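Local coordinates for 15-O-acetyltransferase (Fusarium sporotrichioides, PDB 3FOT), which transfers an acetyl group to the 15-hydroxyl of trichothecenes during the biosynthesis of mycotoxins such as T-2 toxin, at residues M77-H89 against F197-I209. Sequence-based numbering, arbitrary orientation.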
ATOM      1  N   MET A  77      25.697  -1.464   4.521  1.00 10.41           N
ATOM      2  CA  MET A  77      24.951  -2.597   5.118  1.00 11.40           C
ATOM      3  C   MET A  77      23.627  -2.859   4.375  1.00  9.79           C
ATOM      4  O   MET A  77      23.239  -4.012   4.147  1.00  9.76           O
ATOM      5  CB  MET A  77      24.672  -2.318   6.602  1.00 11.64           C
ATOM      6  CG  MET A  77      25.934  -2.196   7.496  1.00 13.98           C
ATOM      7  SD  MET A  77      25.422  -1.460   9.068  1.00 20.35           S
ATOM      8  CE  MET A  77      26.817  -0.507   9.555  1.00 18.26           C
ATOM      9  N   PHE A  78      22.938  -1.794   3.983  1.00  8.94           N
ATOM     10  CA  PHE A  78      21.652  -1.973   3.275  1.00  8.84           C
ATOM     11  C   PHE A  78      21.851  -2.449   1.841  1.00  8.82           C
ATOM     12  O   PHE A  78      20.987  -3.096   1.265  1.00  9.02           O
ATOM     13  CB  PHE A  78      20.822  -0.695   3.336  1.00  8.69           C
ATOM     14  CG  PHE A  78      19.951  -0.631   4.550  1.00  8.58           C
ATOM     15  CD1 PHE A  78      18.792  -1.413   4.635  1.00 10.88           C
ATOM     16  CD2 PHE A  78      20.296   0.163   5.620  1.00  7.80           C
ATOM     17  CE1 PHE A  78      17.990  -1.370   5.792  1.00 10.69           C
ATOM     18  CE2 PHE A  78      19.517   0.214   6.778  1.00  9.73           C
ATOM     19  CZ  PHE A  78      18.361  -0.538   6.864  1.00  9.89           C
ATOM     20  N   GLU A  79      22.996  -2.132   1.257  1.00  9.44           N
ATOM     21  CA  GLU A  79      23.321  -2.682  -0.065  1.00  8.70           C
ATOM     22  C   GLU A  79      23.460  -4.202   0.038  1.00  8.97           C
ATOM     23  O   GLU A  79      22.933  -4.954  -0.791  1.00  8.82           O
ATOM     24  CB  GLU A  79      24.611  -2.064  -0.601  1.00  9.15           C
ATOM     25  CG  GLU A  79      24.455  -0.620  -1.101  1.00  9.38           C
ATOM     26  CD  GLU A  79      25.822  -0.014  -1.379  1.00 14.39           C
ATOM     27  OE1 GLU A  79      26.817  -0.764  -1.336  1.00 19.07           O
ATOM     28  OE2 GLU A  79      25.916   1.197  -1.642  1.00 12.93           O
ATOM     29  N   LEU A  80      24.165  -4.648   1.069  1.00  9.47           N
ATOM     30  CA  LEU A  80      24.357  -6.080   1.341  1.00  9.58           C
ATOM     31  C   LEU A  80      23.010  -6.778   1.623  1.00  9.04           C
ATOM     32  O   LEU A  80      22.710  -7.817   1.041  1.00  9.11           O
ATOM     33  CB  LEU A  80      25.343  -6.255   2.501  1.00 10.16           C
ATOM     34  CG  LEU A  80      26.781  -5.849   2.138  1.00 11.32           C
ATOM     35  CD1 LEU A  80      27.631  -5.789   3.400  1.00 13.43           C
ATOM     36  CD2 LEU A  80      27.386  -6.824   1.140  1.00 14.56           C
ATOM     37  N   ALA A  81      22.196  -6.180   2.490  1.00  7.98           N
ATOM     38  CA  ALA A  81      20.861  -6.654   2.769  1.00  7.54           C
ATOM     39  C   ALA A  81      19.996  -6.721   1.509  1.00  8.35           C
ATOM     40  O   ALA A  81      19.231  -7.664   1.335  1.00  9.15           O
ATOM     41  CB  ALA A  81      20.194  -5.757   3.838  1.00  7.85           C
ATOM     42  N   LEU A  82      20.089  -5.712   0.651  1.00  7.75           N
ATOM     43  CA  LEU A  82      19.238  -5.657  -0.543  1.00  8.59           C
ATOM     44  C   LEU A  82      19.599  -6.781  -1.525  1.00  9.49           C
ATOM     45  O   LEU A  82      18.729  -7.386  -2.192  1.00  9.79           O
ATOM     46  CB  LEU A  82      19.386  -4.301  -1.227  1.00  8.39           C
ATOM     47  CG  LEU A  82      18.535  -4.081  -2.474  1.00  8.69           C
ATOM     48  CD1 LEU A  82      17.014  -4.258  -2.217  1.00  8.37           C
ATOM     49  CD2 LEU A  82      18.820  -2.679  -2.996  1.00 10.40           C
ATOM     50  N   LEU A  83      20.886  -7.080  -1.604  1.00  9.52           N
ATOM     51  CA  LEU A  83      21.322  -8.235  -2.411  1.00  9.97           C
ATOM     52  C   LEU A  83      20.742  -9.554  -1.896  1.00 10.13           C
ATOM     53  O   LEU A  83      20.222 -10.358  -2.692  1.00  9.95           O
ATOM     54  CB  LEU A  83      22.855  -8.303  -2.494  1.00 10.79           C
ATOM     55  CG  LEU A  83      23.511  -7.191  -3.311  1.00 11.81           C
ATOM     56  CD1 LEU A  83      24.993  -7.084  -2.987  1.00 14.23           C
ATOM     57  CD2 LEU A  83      23.268  -7.415  -4.821  1.00 12.96           C
ATOM     58  N   ASP A  84      20.808  -9.788  -0.581  1.00  9.27           N
ATOM     59  CA  ASP A  84      20.210 -10.973   0.010  1.00 10.10           C
ATOM     60  C   ASP A  84      18.715 -10.985  -0.280  1.00  9.74           C
ATOM     61  O   ASP A  84      18.147 -12.030  -0.584  1.00 10.06           O
ATOM     62  CB  ASP A  84      20.408 -10.998   1.536  1.00  9.32           C
ATOM     63  CG  ASP A  84      21.853 -11.193   1.942  1.00 12.76           C
ATOM     64  OD1 ASP A  84      22.666 -11.656   1.084  1.00 14.24           O
ATOM     65  OD2 ASP A  84      22.157 -10.884   3.129  1.00 13.93           O
ATOM     66  N   ALA A  85      18.089  -9.807  -0.176  1.00  8.92           N
ATOM     67  CA  ALA A  85      16.643  -9.697  -0.324  1.00  9.40           C
ATOM     68  C   ALA A  85      16.229  -9.969  -1.771  1.00  9.69           C
ATOM     69  O   ALA A  85      15.174 -10.557  -2.011  1.00 11.41           O
ATOM     70  CB  ALA A  85      16.165  -8.342   0.129  1.00  8.86           C
ATOM     71  N   ARG A  86      17.069  -9.560  -2.718  1.00  9.87           N
ATOM     72  CA  ARG A  86      16.817  -9.791  -4.142  1.00  9.88           C
ATOM     73  C   ARG A  86      16.797 -11.289  -4.403  1.00 10.58           C
ATOM     74  O   ARG A  86      15.959 -11.780  -5.157  1.00  9.78           O
ATOM     75  CB  ARG A  86      17.881  -9.125  -5.028  1.00  9.41           C
ATOM     76  CG  ARG A  86      17.618  -9.429  -6.534  1.00  9.86           C
ATOM     77  CD  ARG A  86      18.486  -8.629  -7.446  1.00  9.28           C
ATOM     78  NE  ARG A  86      18.258  -8.959  -8.852  1.00  9.15           N
ATOM     79  CZ  ARG A  86      18.640  -8.206  -9.879  1.00 11.14           C
ATOM     80  NH1 ARG A  86      19.252  -7.037  -9.687  1.00 11.55           N
ATOM     81  NH2 ARG A  86      18.385  -8.624 -11.128  1.00 11.61           N
ATOM     82  N   PHE A  87      17.719 -12.008  -3.762  1.00 10.65           N
ATOM     83  CA  PHE A  87      17.730 -13.464  -3.844  1.00 11.76           C
ATOM     84  C   PHE A  87      16.463 -14.106  -3.291  1.00 12.39           C
ATOM     85  O   PHE A  87      15.876 -14.964  -3.936  1.00 12.80           O
ATOM     86  CB  PHE A  87      18.971 -14.070  -3.184  1.00 11.98           C
ATOM     87  CG  PHE A  87      19.183 -15.495  -3.566  1.00 12.82           C
ATOM     88  CD1 PHE A  87      19.874 -15.801  -4.738  1.00 13.90           C
ATOM     89  CD2 PHE A  87      18.628 -16.527  -2.805  1.00 15.81           C
ATOM     90  CE1 PHE A  87      20.046 -17.140  -5.131  1.00 16.42           C
ATOM     91  CE2 PHE A  87      18.792 -17.873  -3.203  1.00 17.02           C
ATOM     92  CZ  PHE A  87      19.510 -18.154  -4.362  1.00 15.05           C
ATOM     93  N   GLU A  88      16.016 -13.655  -2.117  1.00 12.15           N
ATOM     94  CA  GLU A  88      14.792 -14.168  -1.516  1.00 12.79           C
ATOM     95  C   GLU A  88      13.535 -13.785  -2.302  1.00 11.76           C
ATOM     96  O   GLU A  88      12.617 -14.614  -2.467  1.00 11.25           O
ATOM     97  CB  GLU A  88      14.646 -13.621  -0.102  1.00 11.72           C
ATOM     98  CG  GLU A  88      15.709 -14.105   0.891  1.00 14.25           C
ATOM     99  CD  GLU A  88      15.312 -13.806   2.336  1.00 15.05           C
ATOM    100  OE1 GLU A  88      14.219 -13.237   2.571  1.00 20.12           O
ATOM    101  OE2 GLU A  88      16.070 -14.189   3.252  1.00 17.78           O
ATOM    102  N   HIS A  89      13.484 -12.528  -2.739  1.00 11.27           N
ATOM    103  CA  HIS A  89      12.275 -11.923  -3.319  1.00 10.99           C
ATOM    104  C   HIS A  89      12.640 -10.992  -4.477  1.00 11.10           C
ATOM    105  O   HIS A  89      12.748  -9.779  -4.318  1.00 10.01           O
ATOM    106  CB  HIS A  89      11.446 -11.232  -2.231  1.00 11.76           C
ATOM    107  CG  HIS A  89      11.053 -12.175  -1.139  1.00 11.90           C
ATOM    108  ND1 HIS A  89      10.256 -13.273  -1.376  1.00 13.22           N
ATOM    109  CD2 HIS A  89      11.402 -12.235   0.164  1.00 15.24           C
ATOM    110  CE1 HIS A  89      10.103 -13.954  -0.256  1.00 14.35           C
ATOM    111  NE2 HIS A  89      10.788 -13.343   0.694  1.00 14.54           N
ATOM    112  N   PHE A 197       8.558  -6.768   2.434  1.00  8.38           N
ATOM    113  CA  PHE A 197       9.920  -6.624   1.932  1.00  7.65           C
ATOM    114  C   PHE A 197      10.754  -5.654   2.797  1.00  7.21           C
ATOM    115  O   PHE A 197      11.933  -5.910   3.056  1.00  7.56           O
ATOM    116  CB  PHE A 197       9.901  -6.185   0.460  1.00  7.23           C
ATOM    117  CG  PHE A 197      11.253  -6.249  -0.183  1.00  9.82           C
ATOM    118  CD1 PHE A 197      11.736  -7.448  -0.712  1.00 11.14           C
ATOM    119  CD2 PHE A 197      12.048  -5.104  -0.246  1.00  9.95           C
ATOM    120  CE1 PHE A 197      13.017  -7.513  -1.300  1.00  9.24           C
ATOM    121  CE2 PHE A 197      13.291  -5.136  -0.852  1.00  9.85           C
ATOM    122  CZ  PHE A 197      13.785  -6.343  -1.388  1.00 10.94           C
ATOM    123  N   VAL A 198      10.143  -4.574   3.271  1.00  6.87           N
ATOM    124  CA  VAL A 198      10.808  -3.667   4.240  1.00  7.36           C
ATOM    125  C   VAL A 198      11.216  -4.499   5.487  1.00  7.19           C
ATOM    126  O   VAL A 198      12.351  -4.409   5.969  1.00  6.50           O
ATOM    127  CB  VAL A 198       9.887  -2.504   4.627  1.00  7.75           C
ATOM    128  CG1 VAL A 198      10.455  -1.706   5.803  1.00  9.85           C
ATOM    129  CG2 VAL A 198       9.684  -1.576   3.400  1.00  8.24           C
ATOM    130  N   GLY A 199      10.286  -5.317   5.973  1.00  6.52           N
ATOM    131  CA  GLY A 199      10.564  -6.195   7.131  1.00  7.67           C
ATOM    132  C   GLY A 199      11.761  -7.097   6.876  1.00  7.61           C
ATOM    133  O   GLY A 199      12.630  -7.304   7.764  1.00  8.10           O
ATOM    134  N   ASP A 200      11.796  -7.666   5.678  1.00  7.78           N
ATOM    135  CA  ASP A 200      12.905  -8.548   5.264  1.00  8.47           C
ATOM    136  C   ASP A 200      14.235  -7.810   5.291  1.00  8.26           C
ATOM    137  O   ASP A 200      15.222  -8.331   5.780  1.00  7.98           O
ATOM    138  CB  ASP A 200      12.655  -9.100   3.850  1.00  8.56           C
ATOM    139  CG  ASP A 200      11.461 -10.056   3.792  1.00 12.64           C
ATOM    140  OD1 ASP A 200      11.107 -10.664   4.824  1.00 13.78           O
ATOM    141  OD2 ASP A 200      10.857 -10.178   2.717  1.00 12.72           O
ATOM    142  N   LEU A 201      14.269  -6.592   4.729  1.00  8.19           N
ATOM    143  CA  LEU A 201      15.483  -5.769   4.776  1.00  8.16           C
ATOM    144  C   LEU A 201      15.927  -5.500   6.209  1.00  8.14           C
ATOM    145  O   LEU A 201      17.121  -5.555   6.507  1.00  8.00           O
ATOM    146  CB  LEU A 201      15.267  -4.431   4.041  1.00  8.86           C
ATOM    147  CG  LEU A 201      15.136  -4.541   2.514  1.00  8.56           C
ATOM    148  CD1 LEU A 201      14.765  -3.163   1.946  1.00 10.61           C
ATOM    149  CD2 LEU A 201      16.466  -5.063   1.890  1.00  9.62           C
ATOM    150  N   PHE A 202      14.980  -5.204   7.096  1.00  8.17           N
ATOM    151  CA  PHE A 202      15.329  -4.939   8.510  1.00  7.86           C
ATOM    152  C   PHE A 202      15.879  -6.185   9.203  1.00  8.90           C
ATOM    153  O   PHE A 202      16.789  -6.079  10.048  1.00  9.38           O
ATOM    154  CB  PHE A 202      14.144  -4.338   9.296  1.00  7.89           C
ATOM    155  CG  PHE A 202      13.823  -2.906   8.936  1.00  8.81           C
ATOM    156  CD1 PHE A 202      14.607  -2.173   8.019  1.00  7.69           C
ATOM    157  CD2 PHE A 202      12.747  -2.261   9.553  1.00  7.69           C
ATOM    158  CE1 PHE A 202      14.305  -0.824   7.716  1.00  7.79           C
ATOM    159  CE2 PHE A 202      12.440  -0.917   9.239  1.00 10.07           C
ATOM    160  CZ  PHE A 202      13.227  -0.205   8.338  1.00  8.37           C
ATOM    161  N   ARG A 203      15.367  -7.356   8.836  1.00  8.71           N
ATOM    162  CA  ARG A 203      15.954  -8.615   9.307  1.00  9.42           C
ATOM    163  C   ARG A 203      17.367  -8.817   8.727  1.00  9.13           C
ATOM    164  O   ARG A 203      18.336  -8.996   9.461  1.00  9.69           O
ATOM    165  CB  ARG A 203      15.060  -9.784   8.915  1.00 10.65           C
ATOM    166  CG  ARG A 203      15.782 -11.140   8.946  1.00 10.24           C
ATOM    167  CD  ARG A 203      14.773 -12.237   8.628  1.00 13.54           C
ATOM    168  NE  ARG A 203      13.997 -12.071   7.381  1.00 13.34           N
ATOM    169  CZ  ARG A 203      14.347 -12.549   6.186  1.00 15.97           C
ATOM    170  NH1 ARG A 203      13.539 -12.371   5.144  1.00 14.31           N
ATOM    171  NH2 ARG A 203      15.495 -13.230   6.019  1.00 14.70           N
ATOM    172  N   LEU A 204      17.468  -8.752   7.412  1.00  8.95           N
ATOM    173  CA  LEU A 204      18.708  -9.076   6.678  1.00  8.87           C
ATOM    174  C   LEU A 204      19.849  -8.137   7.009  1.00  9.32           C
ATOM    175  O   LEU A 204      21.005  -8.570   7.126  1.00  9.83           O
ATOM    176  CB  LEU A 204      18.443  -9.124   5.175  1.00  8.75           C
ATOM    177  CG  LEU A 204      17.552 -10.290   4.724  1.00  8.31           C
ATOM    178  CD1 LEU A 204      16.992 -10.027   3.340  1.00  9.06           C
ATOM    179  CD2 LEU A 204      18.345 -11.638   4.783  1.00 12.23           C
ATOM    180  N   VAL A 205      19.551  -6.858   7.222  1.00  9.54           N
ATOM    181  CA  VAL A 205      20.644  -5.904   7.480  1.00  9.81           C
ATOM    182  C   VAL A 205      21.357  -6.239   8.815  1.00 10.32           C
ATOM    183  O   VAL A 205      22.541  -5.905   8.998  1.00 10.26           O
ATOM    184  CB  VAL A 205      20.142  -4.443   7.391  1.00 10.84           C
ATOM    185  CG1 VAL A 205      19.352  -4.105   8.659  1.00 10.94           C
ATOM    186  CG2 VAL A 205      21.319  -3.474   7.160  1.00 11.26           C
ATOM    187  N   GLY A 206      20.645  -6.930   9.715  1.00 10.65           N
ATOM    188  CA  GLY A 206      21.194  -7.327  11.028  1.00 11.55           C
ATOM    189  C   GLY A 206      22.418  -8.226  10.931  1.00 12.09           C
ATOM    190  O   GLY A 206      23.208  -8.324  11.885  1.00 11.79           O
ATOM    191  N   SER A 207      22.552  -8.912   9.795  1.00 12.42           N
ATOM    192  CA  SER A 207      23.687  -9.802   9.537  1.00 13.53           C
ATOM    193  C   SER A 207      24.985  -9.040   9.290  1.00 13.66           C
ATOM    194  O   SER A 207      26.052  -9.637   9.316  1.00 14.66           O
ATOM    195  CB  SER A 207      23.394 -10.704   8.332  1.00 14.04           C
ATOM    196  OG  SER A 207      22.339 -11.590   8.633  1.00 15.28           O
ATOM    197  N   TYR A 208      24.897  -7.724   9.069  1.00 14.31           N
ATOM    198  CA  TYR A 208      26.045  -6.949   8.582  1.00 14.60           C
ATOM    199  C   TYR A 208      26.462  -5.835   9.515  1.00 15.72           C
ATOM    200  O   TYR A 208      27.436  -5.130   9.250  1.00 16.43           O
ATOM    201  CB  TYR A 208      25.751  -6.373   7.184  1.00 14.11           C
ATOM    202  CG  TYR A 208      25.443  -7.459   6.204  1.00 14.40           C
ATOM    203  CD1 TYR A 208      26.449  -8.307   5.755  1.00 13.75           C
ATOM    204  CD2 TYR A 208      24.122  -7.701   5.774  1.00 13.95           C
ATOM    205  CE1 TYR A 208      26.183  -9.333   4.872  1.00 15.75           C
ATOM    206  CE2 TYR A 208      23.844  -8.740   4.906  1.00 11.77           C
ATOM    207  CZ  TYR A 208      24.883  -9.557   4.455  1.00 14.30           C
ATOM    208  OH  TYR A 208      24.643 -10.600   3.584  1.00 14.12           O
ATOM    209  N   ILE A 209      25.720  -5.656  10.597  1.00 16.42           N
ATOM    210  CA  ILE A 209      26.114  -4.681  11.606  1.00 17.78           C
ATOM    211  C   ILE A 209      27.270  -5.266  12.418  1.00 18.77           C
ATOM    212  O   ILE A 209      27.155  -6.368  12.970  1.00 20.40           O
ATOM    213  CB  ILE A 209      24.960  -4.324  12.561  1.00 16.89           C
ATOM    214  CG1 ILE A 209      23.769  -3.774  11.775  1.00 15.00           C
ATOM    215  CG2 ILE A 209      25.458  -3.276  13.603  1.00 17.06           C
ATOM    216  CD1 ILE A 209      22.475  -3.752  12.582  1.00 15.14           C
TER
HETATM  217  O   HOH W   1      21.454 -11.203   5.775  1.00 20.98           O
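Tyr208 lies flat against Leu80: Leu80 CB sits 3.6 Å from the centroid of the Tyr208 ring, almost on its normal, while the opposite face rests on Ser207 CB. At the rim of the ring, Tyr208 OH donates to Asp84 OD2 at 2.5 Å, a short bond that meets the carboxylate on its syn side. A water donates to this same Asp84 OD2 and to Leu204 O and accepts from Ser207 OG, linking the acid to Leu204 and to the type I turn from Val205 to Tyr208. Tyrosine suits the place because its face packs on leucine while its hydroxyl reaches a partly exposed acid.

Where the axes of helix 77-88 and helix 197-205 approach to 8.4 Å, small residues make room. Ala81 CB lies 3.6 Å from Val205 N, and Leu204 fits as a knob among Ala81, Asp84, Ala85 and Glu88. Branched Val205 packs CB on Ala81 and turns CG2 anti to its backbone N, which sets this methyl over the centre of the Phe78 ring, 3.9 Å from the centroid; the same ring meets Phe202 CD1 near its plane. Ala85 CB in turn packs against Phe197 CZ at 3.5 Å.

At the other end, Arg203 grips Glu88 end-on, its two nitrogens matching two oxygens: NH1 to OE1 at 2.8 Å and NH2 to OE2 at 3.0 Å. Guanidinium and carboxylate are nearly coplanar. With the chain bent at chi3 (54°), NH1 also meets Asp200 OD1 from above that carboxylate's plane, so the guanidinium probably offsets the closeness of two acids. Asp200 OD2 is hydrogen-bonded to Tyr354, whose ring stacks on His89.

The two helical segments run at 121°, with Phe78, Leu201 and Phe202 touching strand 177-184. This is helix-on-helix packing against the six-stranded mixed sheet of a BAHD-superfamily acyltransferase, away from the substrate-binding histidine.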